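Local coordinates for protein shikimate 5-dehydrogenase (Thermus thermophilus, PDB 2D5C) that catalyses the reversible NADPH-linked reduction of 3-dehydroshikimate to shikimate, a step in the chorismate pathway to the aromatic amino acids, at residues L140-W145 with F159-V164; K168-R173 with A193-E198; G200-L205 with K221-Q226. All coordinates share one frame; numbering follows the deposited sequence.

All three contacts belong to the NADP(+)-binding domain and are built around one parallel six-stranded sheet, whose two outermost strands are 162-163 and 224-226. Contact 1 pairs strand 162-163 with strand 142-145 at one edge of the sheet; contact 3 pairs strand 224-226 with strand 201-204 at the opposite edge, the two centres lying about 19 Å apart. Contact 2 joins two loops of the same domain and touches both: W143 CZ3 lies 3.4 Å from K168 O, and R173 O is 2.8 Å from A201 N, a probable hydrogen bond. Contact 3 includes the NADP(+)-binding L205, and its D204 side chain is about 12 Å from the bound shikimate, nearest atom to nearest atom.

Contact 1 of 3, residues L140-W145 with F159-V164; sequences LEVWVW and FGLRAV
The W143 indole carries V164 CG1 over one face, 3.9 Å above the plane and displaced toward the rim. R162 runs alongside this ring, its extended chain passing CD within 3.7 Å of W143 NE1, and its guanidinium is turned 75° from the indole plane; at 5.2 Å from R162 CZ to the centroid of the W143 five-membered ring, any cation-pi attraction is at most weak. At the edge of the W145 ring, V164 O lies in plane, 3.2 Å from W145 CD1.

The W143 torsion, with CG anti to the carbonyl carbon (chi1 -63°), sets the indole beside R162, and W143 NE1 makes a weak hydrogen bond back to E141 OE1. An alanine in place of W143 would probably strip V164 CG1 and the aliphatic chain of R162 of their shared packing surface and leave E141 without this weak bond.

On the sheet face bearing V144 and A163, V144 CG1 meets L161 CD1 at 4.1 Å, the side chains crossing nearly at right angles. L161 also lies beside V142, and helix 149-159 packs against V144 from this side.

Three backbone bonds hold the strands in parallel register: R162 N to V142 O, V144 N to R162 O (2.9 Å), and V164 N to V144 O, the last the straightest at 165°. Each donor lies in its acceptor's carbonyl plane. W143 and W145 bond through their backbones to strand 119-122. Strand 142-145, helix 149-159 and strand 162-163 form a beta-alpha-beta unit of the Rossmann-type NADP(+)-binding domain, with W145 close to the cofactor-binding residues R147 and G123.

Contact 2 of 3, residues K168-R173 with A193-E198; sequences KAREAR and AELFPE. With SO4 (sulfate ion), chain C.
P197 is the tight centre of this loop-to-loop contact. Its pyrrolidine ring is set among three carbonyl oxygens of 168-173: CD lies 3.4 Å from A169 O, while CB lies 3.5 Å from R170 O and 3.3 Å from A172 O. The backbones are close as well, R170 CA lying 4.0 Å from P197 CA. Two side chains crowd L195 O: the A169 methyl is directed at it at 3.3 Å, and R170, with CG anti to the carbonyl carbon (chi1 -68°), sets CG 3.2 Å from it. The A169 methyl also touches L120 and L191, and L223 lies against P197 from beyond the two loops.

Toward solvent the packing loosens. Beyond R170 CD, which lies 4.0 Å from L195 CD2, the bend at chi3 turns the guanidinium so that this methyl lies over one of its faces. R173 approaches from another side, bent at chi2, its guanidinium edge reaching P197 CB through NH1. Farther out, E194 is exposed, and A193 N donates a nearly straight hydrogen bond of 2.7 Å to O1 of a sulfate ion, probably taken from the crystallisation liquor.

No hydrogen bond or salt bridge crosses between 168-173 and 193-198; the K168-E171 salt bridge lies within one segment, and other polar groups find partners outside the two. Although R170 N is near L195 O, the angle is too poor for a bond. Cohesion between the segments therefore probably rests mainly on close fit, with carbon against carbonyl oxygen and a leucine methyl on the guanidinium, proline offering ring CH groups where it has no backbone N-H to donate.

Contact 3 of 3, residues G200-L205 with K221-Q226; sequences GAAVDL and KGLKVQ
Strands 201-204 and 224-226 run parallel, their axes 4.6 Å apart at closest approach and inclined by 16°, joined by a ladder from K224 N to G200 O, A202 N to K224 O (2.8 Å) and Q226 N to A202 O, before a weak D204 N to Q226 O bond at 3.3 Å.

A201, V203, K224 and Q226 share one face. V203 and Q226 lie side by side and point the same way, each with a branch anti to its backbone N, bringing V203 CG1 4.1 Å from Q226 OE1; Q226 NE2 bonds to A107 O. The K224 tail leads away from the other strand.

Helix 213-220 connects these strands in a beta-alpha-beta unit of the NADP(+)-binding domain, and the helix closes in a Schellman motif with G222 at positive phi.

The reverse face brings A202 CB within 4.3 Å of V225 CG1, both resting on A218. L223 points toward strand 201-204 and places CD2 3.4 Å from G200 N. At the far end D204 turns its carboxylate from strand 224-226, OD2 bonding to T212 OG1 and OD1 to N177 ND2 and V206 N.

Contact 1 of 3, residues L140-W145 with F159-V164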
ATOM      1  N   LEU A 140      -6.822   8.574  27.819  1.00 20.71           N
ATOM      2  CA  LEU A 140      -7.917   9.086  28.638  1.00 21.70           C
ATOM      3  C   LEU A 140      -8.752   7.972  29.223  1.00 22.71           C
ATOM      4  O   LEU A 140      -8.688   6.829  28.765  1.00 23.69           O
ATOM      5  CB  LEU A 140      -8.858   9.969  27.822  1.00 25.90           C
ATOM      6  CG  LEU A 140      -8.327  11.189  27.089  1.00 35.22           C
ATOM      7  CD1 LEU A 140      -9.504  12.017  26.610  1.00 34.53           C
ATOM      8  CD2 LEU A 140      -7.422  12.024  28.006  1.00 32.42           C
ATOM      9  N   GLU A 141      -9.509   8.323  30.257  1.00 21.86           N
ATOM     10  CA  GLU A 141     -10.445   7.410  30.890  1.00 21.49           C
ATOM     11  C   GLU A 141     -11.652   7.438  29.947  1.00 20.04           C
ATOM     12  O   GLU A 141     -12.234   8.495  29.734  1.00 21.19           O
ATOM     13  CB  GLU A 141     -10.863   7.948  32.252  1.00 29.58           C
ATOM     14  CG  GLU A 141     -11.931   7.120  32.954  1.00 27.16           C
ATOM     15  CD  GLU A 141     -12.272   7.645  34.341  1.00 39.04           C
ATOM     16  OE1 GLU A 141     -13.055   6.980  35.054  1.00 41.04           O
ATOM     17  OE2 GLU A 141     -11.765   8.726  34.719  1.00 38.68           O
ATOM     18  N   VAL A 142     -12.026   6.286  29.401  1.00 20.04           N
ATOM     19  CA  VAL A 142     -13.136   6.224  28.452  1.00 19.86           C
ATOM     20  C   VAL A 142     -14.330   5.414  28.963  1.00 22.04           C
ATOM     21  O   VAL A 142     -14.156   4.341  29.550  1.00 21.61           O
ATOM     22  CB  VAL A 142     -12.660   5.604  27.104  1.00 21.22           C
ATOM     23  CG1 VAL A 142     -13.747   5.718  26.042  1.00 20.40           C
ATOM     24  CG2 VAL A 142     -11.398   6.304  26.631  1.00 24.27           C
ATOM     25  N   TRP A 143     -15.531   5.950  28.746  1.00 19.92           N
ATOM     26  CA  TRP A 143     -16.768   5.270  29.115  1.00 20.81           C
ATOM     27  C   TRP A 143     -17.498   5.051  27.800  1.00 19.81           C
ATOM     28  O   TRP A 143     -17.339   5.837  26.858  1.00 17.49           O
ATOM     29  CB  TRP A 143     -17.655   6.125  30.009  1.00 20.60           C
ATOM     30  CG  TRP A 143     -17.071   6.471  31.325  1.00 21.50           C
ATOM     31  CD1 TRP A 143     -15.995   5.889  31.935  1.00 23.49           C
ATOM     32  CD2 TRP A 143     -17.544   7.480  32.216  1.00 22.14           C
ATOM     33  NE1 TRP A 143     -15.770   6.481  33.159  1.00 29.24           N
ATOM     34  CE2 TRP A 143     -16.708   7.461  33.355  1.00 25.50           C
ATOM     35  CE3 TRP A 143     -18.596   8.399  32.163  1.00 20.58           C
ATOM     36  CZ2 TRP A 143     -16.895   8.330  34.434  1.00 31.00           C
ATOM     37  CZ3 TRP A 143     -18.783   9.265  33.238  1.00 29.79           C
ATOM     38  CH2 TRP A 143     -17.933   9.222  34.358  1.00 28.85           C
ATOM     39  N   VAL A 144     -18.296   3.987  27.726  1.00 18.79           N
ATOM     40  CA  VAL A 144     -19.040   3.701  26.510  1.00 19.24           C
ATOM     41  C   VAL A 144     -20.481   3.293  26.820  1.00 18.08           C
ATOM     42  O   VAL A 144     -20.769   2.688  27.848  1.00 20.01           O
ATOM     43  CB  VAL A 144     -18.378   2.547  25.695  1.00 22.35           C
ATOM     44  CG1 VAL A 144     -16.951   2.933  25.297  1.00 23.68           C
ATOM     45  CG2 VAL A 144     -18.345   1.271  26.543  1.00 26.24           C
ATOM     46  N   TRP A 145     -21.374   3.644  25.916  1.00 20.10           N
ATOM     47  CA  TRP A 145     -22.786   3.301  26.054  1.00 20.56           C
ATOM     48  C   TRP A 145     -23.294   2.947  24.662  1.00 21.50           C
ATOM     49  O   TRP A 145     -22.772   3.437  23.658  1.00 22.03           O
ATOM     50  CB  TRP A 145     -23.573   4.492  26.605  1.00 23.61           C
ATOM     51  CG  TRP A 145     -25.047   4.273  26.612  1.00 22.45           C
ATOM     52  CD1 TRP A 145     -25.791   3.689  27.605  1.00 23.41           C
ATOM     53  CD2 TRP A 145     -25.960   4.593  25.556  1.00 22.72           C
ATOM     54  NE1 TRP A 145     -27.113   3.628  27.223  1.00 22.19           N
ATOM     55  CE2 TRP A 145     -27.242   4.174  25.972  1.00 22.82           C
ATOM     56  CE3 TRP A 145     -25.818   5.192  24.295  1.00 25.18           C
ATOM     57  CZ2 TRP A 145     -28.378   4.334  25.171  1.00 26.95           C
ATOM     58  CZ3 TRP A 145     -26.946   5.351  23.497  1.00 32.25           C
ATOM     59  CH2 TRP A 145     -28.213   4.922  23.942  1.00 29.65           C
ATOM     60  N   PHE A 159     -11.349  -3.550  25.237  1.00 24.71           N
ATOM     61  CA  PHE A 159     -10.383  -2.452  25.312  1.00 27.81           C
ATOM     62  C   PHE A 159      -9.998  -2.074  26.735  1.00 29.84           C
ATOM     63  O   PHE A 159      -9.099  -1.252  26.936  1.00 30.15           O
ATOM     64  CB  PHE A 159     -10.936  -1.187  24.636  1.00 23.52           C
ATOM     65  CG  PHE A 159     -11.053  -1.273  23.130  1.00 27.76           C
ATOM     66  CD1 PHE A 159     -10.739  -2.439  22.436  1.00 25.57           C
ATOM     67  CD2 PHE A 159     -11.497  -0.168  22.408  1.00 32.89           C
ATOM     68  CE1 PHE A 159     -10.864  -2.502  21.048  1.00 25.27           C
ATOM     69  CE2 PHE A 159     -11.629  -0.221  21.014  1.00 29.55           C
ATOM     70  CZ  PHE A 159     -11.311  -1.394  20.339  1.00 22.88           C
ATOM     71  N   GLY A 160     -10.690  -2.650  27.716  1.00 26.82           N
ATOM     72  CA  GLY A 160     -10.398  -2.327  29.100  1.00 26.72           C
ATOM     73  C   GLY A 160     -10.948  -0.970  29.506  1.00 27.45           C
ATOM     74  O   GLY A 160     -10.273  -0.200  30.185  1.00 27.36           O
ATOM     75  N   LEU A 161     -12.175  -0.678  29.085  1.00 24.90           N
ATOM     76  CA  LEU A 161     -12.828   0.591  29.404  1.00 21.37           C
ATOM     77  C   LEU A 161     -13.976   0.344  30.389  1.00 27.22           C
ATOM     78  O   LEU A 161     -13.998  -0.675  31.075  1.00 29.67           O
ATOM     79  CB  LEU A 161     -13.383   1.227  28.125  1.00 20.27           C
ATOM     80  CG  LEU A 161     -12.415   1.161  26.938  1.00 23.09           C
ATOM     81  CD1 LEU A 161     -13.068   1.724  25.680  1.00 24.22           C
ATOM     82  CD2 LEU A 161     -11.155   1.923  27.295  1.00 27.84           C
ATOM     83  N   ARG A 162     -14.933   1.271  30.446  1.00 26.08           N
ATOM     84  CA  ARG A 162     -16.072   1.132  31.353  1.00 22.90           C
ATOM     85  C   ARG A 162     -17.400   1.337  30.624  1.00 26.64           C
ATOM     86  O   ARG A 162     -17.606   2.363  29.973  1.00 25.21           O
ATOM     87  CB  ARG A 162     -15.961   2.158  32.485  1.00 22.26           C
ATOM     88  CG  ARG A 162     -17.124   2.122  33.470  1.00 30.61           C
ATOM     89  CD  ARG A 162     -17.022   3.221  34.516  1.00 36.77           C
ATOM     90  NE  ARG A 162     -18.116   3.130  35.476  1.00 40.15           N
ATOM     91  CZ  ARG A 162     -18.356   4.018  36.438  1.00 47.59           C
ATOM     92  NH1 ARG A 162     -17.575   5.081  36.583  1.00 46.81           N
ATOM     93  NH2 ARG A 162     -19.388   3.840  37.250  1.00 50.82           N
ATOM     94  N   ALA A 163     -18.293   0.354  30.712  1.00 23.75           N
ATOM     95  CA  ALA A 163     -19.599   0.475  30.087  1.00 20.11           C
ATOM     96  C   ALA A 163     -20.492   1.136  31.129  1.00 25.71           C
ATOM     97  O   ALA A 163     -20.516   0.711  32.283  1.00 29.29           O
ATOM     98  CB  ALA A 163     -20.142  -0.901  29.715  1.00 26.23           C
ATOM     99  N   VAL A 164     -21.221   2.172  30.732  1.00 24.43           N
ATOM    100  CA  VAL A 164     -22.066   2.880  31.689  1.00 23.37           C
ATOM    101  C   VAL A 164     -23.489   3.097  31.220  1.00 23.24           C
ATOM    102  O   VAL A 164     -23.788   2.996  30.028  1.00 25.63           O
ATOM    103  CB  VAL A 164     -21.474   4.280  32.025  1.00 23.68           C
ATOM    104  CG1 VAL A 164     -20.060   4.138  32.539  1.00 25.01           C
ATOM    105  CG2 VAL A 164     -21.493   5.177  30.793  1.00 18.02           C
TER

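Contact 2 of 3, residues K168-R173 with A193-E198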
ATOM      1  N   LYS A 168     -24.885   8.588  33.123  1.00 29.30           N
ATOM      2  CA  LYS A 168     -23.530   8.935  33.529  1.00 25.82           C
ATOM      3  C   LYS A 168     -22.990  10.032  32.620  1.00 24.92           C
ATOM      4  O   LYS A 168     -21.916  10.582  32.876  1.00 26.22           O
ATOM      5  CB  LYS A 168     -22.625   7.708  33.459  1.00 26.39           C
ATOM      6  CG  LYS A 168     -22.820   6.749  34.622  1.00 33.64           C
ATOM      7  CD  LYS A 168     -22.217   7.311  35.903  1.00 41.87           C
ATOM      8  CE  LYS A 168     -20.701   7.415  35.790  1.00 47.70           C
ATOM      9  NZ  LYS A 168     -20.072   7.840  37.073  1.00 54.74           N
ATOM     10  N   ALA A 169     -23.728  10.353  31.557  1.00 21.20           N
ATOM     11  CA  ALA A 169     -23.288  11.400  30.636  1.00 21.45           C
ATOM     12  C   ALA A 169     -23.150  12.732  31.387  1.00 25.49           C
ATOM     13  O   ALA A 169     -22.387  13.604  30.984  1.00 23.97           O
ATOM     14  CB  ALA A 169     -24.295  11.556  29.474  1.00 24.93           C
ATOM     15  N   ARG A 170     -23.893  12.882  32.479  1.00 24.24           N
ATOM     16  CA  ARG A 170     -23.838  14.120  33.263  1.00 26.61           C
ATOM     17  C   ARG A 170     -22.492  14.295  33.943  1.00 30.26           C
ATOM     18  O   ARG A 170     -22.133  15.409  34.339  1.00 30.38           O
ATOM     19  CB  ARG A 170     -24.953  14.135  34.316  1.00 30.10           C
ATOM     20  CG  ARG A 170     -26.352  14.248  33.726  1.00 34.13           C
ATOM     21  CD  ARG A 170     -27.443  14.071  34.780  1.00 44.44           C
ATOM     22  NE  ARG A 170     -27.275  12.838  35.548  1.00 51.51           N
ATOM     23  CZ  ARG A 170     -28.236  12.263  36.265  1.00 56.75           C
ATOM     24  NH1 ARG A 170     -29.447  12.804  36.311  1.00 62.25           N
ATOM     25  NH2 ARG A 170     -27.985  11.152  36.949  1.00 56.68           N
ATOM     26  N   GLU A 171     -21.745  13.201  34.071  1.00 28.01           N
ATOM     27  CA  GLU A 171     -20.435  13.241  34.715  1.00 30.05           C
ATOM     28  C   GLU A 171     -19.261  13.190  33.742  1.00 30.92           C
ATOM     29  O   GLU A 171     -18.103  13.216  34.157  1.00 29.37           O
ATOM     30  CB  GLU A 171     -20.315  12.090  35.710  1.00 34.36           C
ATOM     31  CG  GLU A 171     -21.336  12.158  36.824  1.00 44.10           C
ATOM     32  CD  GLU A 171     -21.540  10.821  37.498  1.00 53.68           C
ATOM     33  OE1 GLU A 171     -20.534  10.206  37.909  1.00 57.41           O
ATOM     34  OE2 GLU A 171     -22.707  10.391  37.620  1.00 58.33           O
ATOM     35  N   ALA A 172     -19.548  13.113  32.450  1.00 22.85           N
ATOM     36  CA  ALA A 172     -18.482  13.068  31.455  1.00 24.60           C
ATOM     37  C   ALA A 172     -17.990  14.483  31.180  1.00 27.29           C
ATOM     38  O   ALA A 172     -18.737  15.445  31.367  1.00 27.93           O
ATOM     39  CB  ALA A 172     -18.995  12.445  30.162  1.00 26.76           C
ATOM     40  N   ARG A 173     -16.738  14.601  30.745  1.00 24.59           N
ATOM     41  CA  ARG A 173     -16.155  15.900  30.408  1.00 23.52           C
ATOM     42  C   ARG A 173     -16.063  16.054  28.901  1.00 22.72           C
ATOM     43  O   ARG A 173     -15.956  17.167  28.379  1.00 32.33           O
ATOM     44  CB  ARG A 173     -14.766  16.052  31.038  1.00 27.01           C
ATOM     45  CG  ARG A 173     -14.837  16.419  32.501  1.00 37.06           C
ATOM     46  CD  ARG A 173     -15.454  17.809  32.678  1.00 46.44           C
ATOM     47  NE  ARG A 173     -16.144  17.947  33.958  1.00 53.18           N
ATOM     48  CZ  ARG A 173     -17.436  17.691  34.149  1.00 57.51           C
ATOM     49  NH1 ARG A 173     -18.198  17.286  33.141  1.00 56.23           N
ATOM     50  NH2 ARG A 173     -17.969  17.831  35.356  1.00 63.98           N
ATOM     51  N   ALA A 193     -31.839  16.252  26.841  1.00 29.29           N
ATOM     52  CA  ALA A 193     -31.158  17.484  27.258  1.00 29.02           C
ATOM     53  C   ALA A 193     -30.683  17.505  28.716  1.00 29.90           C
ATOM     54  O   ALA A 193     -29.585  18.000  29.013  1.00 28.90           O
ATOM     55  CB  ALA A 193     -32.068  18.690  26.995  1.00 27.76           C
ATOM     56  N   GLU A 194     -31.499  16.972  29.621  1.00 28.52           N
ATOM     57  CA  GLU A 194     -31.152  16.945  31.042  1.00 32.99           C
ATOM     58  C   GLU A 194     -30.009  15.997  31.412  1.00 31.81           C
ATOM     59  O   GLU A 194     -29.570  15.987  32.568  1.00 30.99           O
ATOM     60  CB  GLU A 194     -32.383  16.596  31.890  1.00 35.77           C
ATOM     61  CG  GLU A 194     -33.029  15.249  31.564  1.00 41.54           C
ATOM     62  CD  GLU A 194     -34.060  14.824  32.609  1.00 47.66           C
ATOM     63  OE1 GLU A 194     -34.615  15.711  33.297  1.00 45.91           O
ATOM     64  OE2 GLU A 194     -34.323  13.607  32.738  1.00 39.50           O
ATOM     65  N   LEU A 195     -29.528  15.195  30.457  1.00 27.86           N
ATOM     66  CA  LEU A 195     -28.428  14.273  30.754  1.00 26.85           C
ATOM     67  C   LEU A 195     -27.070  14.824  30.319  1.00 26.38           C
ATOM     68  O   LEU A 195     -26.028  14.195  30.543  1.00 26.92           O
ATOM     69  CB  LEU A 195     -28.677  12.902  30.112  1.00 25.69           C
ATOM     70  CG  LEU A 195     -29.883  12.128  30.670  1.00 27.38           C
ATOM     71  CD1 LEU A 195     -29.884  10.706  30.101  1.00 28.66           C
ATOM     72  CD2 LEU A 195     -29.825  12.086  32.186  1.00 29.21           C
ATOM     73  N   PHE A 196     -27.075  15.999  29.701  1.00 25.07           N
ATOM     74  CA  PHE A 196     -25.814  16.619  29.291  1.00 27.87           C
ATOM     75  C   PHE A 196     -25.067  17.142  30.519  1.00 31.69           C
ATOM     76  O   PHE A 196     -25.693  17.530  31.512  1.00 34.52           O
ATOM     77  CB  PHE A 196     -26.047  17.826  28.365  1.00 23.21           C
ATOM     78  CG  PHE A 196     -26.343  17.466  26.926  1.00 24.84           C
ATOM     79  CD1 PHE A 196     -27.591  16.973  26.556  1.00 25.87           C
ATOM     80  CD2 PHE A 196     -25.375  17.634  25.939  1.00 24.77           C
ATOM     81  CE1 PHE A 196     -27.871  16.655  25.224  1.00 23.41           C
ATOM     82  CE2 PHE A 196     -25.643  17.318  24.596  1.00 25.23           C
ATOM     83  CZ  PHE A 196     -26.891  16.830  24.241  1.00 27.22           C
ATOM     84  N   PRO A 197     -23.722  17.149  30.478  1.00 34.83           N
ATOM     85  CA  PRO A 197     -22.947  17.657  31.616  1.00 32.20           C
ATOM     86  C   PRO A 197     -23.035  19.194  31.566  1.00 35.99           C
ATOM     87  O   PRO A 197     -23.279  19.749  30.496  1.00 37.45           O
ATOM     88  CB  PRO A 197     -21.546  17.145  31.319  1.00 30.19           C
ATOM     89  CG  PRO A 197     -21.469  17.276  29.809  1.00 26.73           C
ATOM     90  CD  PRO A 197     -22.824  16.634  29.428  1.00 30.10           C
ATOM     91  N   GLU A 198     -22.876  19.876  32.706  1.00 41.88           N
ATOM     92  CA  GLU A 198     -22.963  21.348  32.724  1.00 45.27           C
ATOM     93  C   GLU A 198     -21.631  21.993  32.299  1.00 43.97           C
ATOM     94  O   GLU A 198     -21.531  23.216  32.164  1.00 43.50           O
ATOM     95  CB  GLU A 198     -23.386  21.875  34.110  1.00 53.15           C
ATOM     96  CG  GLU A 198     -24.745  21.408  34.671  1.00 60.52           C
ATOM     97  CD  GLU A 198     -25.962  22.031  33.998  1.00 69.58           C
ATOM     98  OE1 GLU A 198     -25.929  23.224  33.596  1.00 75.79           O
ATOM     99  OE2 GLU A 198     -26.969  21.296  33.909  1.00 74.56           O
TER
HETATM  100  S   SO4 C1401     -35.501  15.699  25.390  1.00 44.27           S
HETATM  101  O1  SO4 C1401     -34.221  16.662  25.652  1.00 36.49           O
HETATM  102  O2  SO4 C1401     -35.697  14.994  26.635  1.00 46.69           O
HETATM  103  O3  SO4 C1401     -36.539  16.418  25.042  1.00 45.85           O
HETATM  104  O4  SO4 C1401     -35.020  14.777  24.398  1.00 37.54           O

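Contact 3 of 3, residues G200-L205 with K221-Q226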
ATOM      1  N   GLY A 200     -17.695  21.047  29.947  1.00 28.69           N
ATOM      2  CA  GLY A 200     -16.900  20.131  29.156  1.00 24.59           C
ATOM      3  C   GLY A 200     -17.001  20.395  27.664  1.00 26.99           C
ATOM      4  O   GLY A 200     -17.172  21.541  27.243  1.00 28.38           O
ATOM      5  N   ALA A 201     -16.894  19.333  26.860  1.00 22.38           N
ATOM      6  CA  ALA A 201     -16.956  19.452  25.409  1.00 18.58           C
ATOM      7  C   ALA A 201     -17.789  18.328  24.766  1.00 24.59           C
ATOM      8  O   ALA A 201     -18.001  17.267  25.369  1.00 23.35           O
ATOM      9  CB  ALA A 201     -15.537  19.448  24.819  1.00 25.58           C
ATOM     10  N   ALA A 202     -18.268  18.577  23.551  1.00 23.34           N
ATOM     11  CA  ALA A 202     -19.064  17.594  22.817  1.00 26.22           C
ATOM     12  C   ALA A 202     -18.669  17.589  21.347  1.00 23.80           C
ATOM     13  O   ALA A 202     -18.384  18.637  20.759  1.00 20.65           O
ATOM     14  CB  ALA A 202     -20.555  17.900  22.957  1.00 22.19           C
ATOM     15  N   VAL A 203     -18.635  16.398  20.760  1.00 20.71           N
ATOM     16  CA  VAL A 203     -18.281  16.239  19.355  1.00 19.44           C
ATOM     17  C   VAL A 203     -19.313  15.330  18.711  1.00 16.89           C
ATOM     18  O   VAL A 203     -19.720  14.337  19.316  1.00 20.43           O
ATOM     19  CB  VAL A 203     -16.885  15.591  19.203  1.00 23.96           C
ATOM     20  CG1 VAL A 203     -16.528  15.464  17.730  1.00 23.87           C
ATOM     21  CG2 VAL A 203     -15.838  16.438  19.952  1.00 22.81           C
ATOM     22  N   ASP A 204     -19.769  15.691  17.513  1.00 20.02           N
ATOM     23  CA  ASP A 204     -20.765  14.871  16.817  1.00 20.52           C
ATOM     24  C   ASP A 204     -20.172  14.406  15.490  1.00 24.85           C
ATOM     25  O   ASP A 204     -19.659  15.217  14.722  1.00 24.78           O
ATOM     26  CB  ASP A 204     -22.057  15.681  16.563  1.00 26.22           C
ATOM     27  CG  ASP A 204     -23.272  14.793  16.264  1.00 28.98           C
ATOM     28  OD1 ASP A 204     -23.072  13.629  15.858  1.00 24.94           O
ATOM     29  OD2 ASP A 204     -24.436  15.253  16.415  1.00 23.76           O
ATOM     30  N   LEU A 205     -20.216  13.098  15.234  1.00 22.86           N
ATOM     31  CA  LEU A 205     -19.704  12.552  13.986  1.00 25.39           C
ATOM     32  C   LEU A 205     -20.720  12.773  12.860  1.00 24.65           C
ATOM     33  O   LEU A 205     -20.352  12.771  11.686  1.00 27.10           O
ATOM     34  CB  LEU A 205     -19.410  11.048  14.123  1.00 23.90           C
ATOM     35  CG  LEU A 205     -18.467  10.617  15.249  1.00 32.97           C
ATOM     36  CD1 LEU A 205     -17.978   9.187  15.003  1.00 27.84           C
ATOM     37  CD2 LEU A 205     -17.299  11.563  15.315  1.00 32.17           C
ATOM     38  N   LYS A 221     -25.922  24.376  26.345  1.00 27.42           N
ATOM     39  CA  LYS A 221     -25.692  23.875  27.698  1.00 31.08           C
ATOM     40  C   LYS A 221     -24.414  24.426  28.319  1.00 33.14           C
ATOM     41  O   LYS A 221     -24.172  24.257  29.511  1.00 40.62           O
ATOM     42  CB  LYS A 221     -25.599  22.348  27.680  1.00 33.68           C
ATOM     43  CG  LYS A 221     -25.664  21.694  29.047  1.00 44.43           C
ATOM     44  CD  LYS A 221     -27.080  21.740  29.601  1.00 47.56           C
ATOM     45  CE  LYS A 221     -28.045  21.007  28.678  1.00 52.97           C
ATOM     46  NZ  LYS A 221     -29.465  21.160  29.091  1.00 45.58           N
ATOM     47  N   GLY A 222     -23.591  25.072  27.507  1.00 26.52           N
ATOM     48  CA  GLY A 222     -22.350  25.612  28.019  1.00 28.66           C
ATOM     49  C   GLY A 222     -21.179  24.676  27.808  1.00 27.09           C
ATOM     50  O   GLY A 222     -20.253  24.654  28.621  1.00 27.85           O
ATOM     51  N   LEU A 223     -21.224  23.886  26.733  1.00 23.31           N
ATOM     52  CA  LEU A 223     -20.140  22.967  26.409  1.00 22.72           C
ATOM     53  C   LEU A 223     -19.424  23.455  25.161  1.00 23.44           C
ATOM     54  O   LEU A 223     -20.031  24.079  24.287  1.00 25.26           O
ATOM     55  CB  LEU A 223     -20.668  21.541  26.136  1.00 17.99           C
ATOM     56  CG  LEU A 223     -21.521  20.865  27.210  1.00 22.14           C
ATOM     57  CD1 LEU A 223     -21.799  19.433  26.757  1.00 21.10           C
ATOM     58  CD2 LEU A 223     -20.822  20.869  28.550  1.00 23.23           C
ATOM     59  N   LYS A 224     -18.129  23.169  25.071  1.00 21.07           N
ATOM     60  CA  LYS A 224     -17.355  23.542  23.895  1.00 19.07           C
ATOM     61  C   LYS A 224     -17.741  22.480  22.858  1.00 25.36           C
ATOM     62  O   LYS A 224     -17.882  21.311  23.211  1.00 27.33           O
ATOM     63  CB  LYS A 224     -15.854  23.462  24.208  1.00 26.48           C
ATOM     64  CG  LYS A 224     -14.970  24.057  23.127  1.00 29.70           C
ATOM     65  CD  LYS A 224     -13.494  23.931  23.493  1.00 38.05           C
ATOM     66  CE  LYS A 224     -12.602  24.551  22.426  1.00 40.41           C
ATOM     67  NZ  LYS A 224     -12.885  26.000  22.241  1.00 50.73           N
ATOM     68  N   VAL A 225     -17.915  22.863  21.597  1.00 20.42           N
ATOM     69  CA  VAL A 225     -18.333  21.875  20.601  1.00 23.04           C
ATOM     70  C   VAL A 225     -17.532  21.831  19.312  1.00 26.05           C
ATOM     71  O   VAL A 225     -16.854  22.788  18.944  1.00 25.95           O
ATOM     72  CB  VAL A 225     -19.830  22.074  20.181  1.00 19.58           C
ATOM     73  CG1 VAL A 225     -20.746  21.937  21.384  1.00 23.22           C
ATOM     74  CG2 VAL A 225     -20.011  23.429  19.500  1.00 29.04           C
ATOM     75  N   GLN A 226     -17.621  20.694  18.628  1.00 23.96           N
ATOM     76  CA  GLN A 226     -16.963  20.515  17.342  1.00 21.95           C
ATOM     77  C   GLN A 226     -17.875  19.689  16.447  1.00 21.44           C
ATOM     78  O   GLN A 226     -18.427  18.682  16.880  1.00 22.79           O
ATOM     79  CB  GLN A 226     -15.619  19.801  17.487  1.00 26.38           C
ATOM     80  CG  GLN A 226     -14.887  19.684  16.153  1.00 26.91           C
ATOM     81  CD  GLN A 226     -13.525  19.038  16.281  1.00 35.12           C
ATOM     82  OE1 GLN A 226     -13.413  17.866  16.645  1.00 30.64           O
ATOM     83  NE2 GLN A 226     -12.479  19.803  15.988  1.00 26.96           N
TER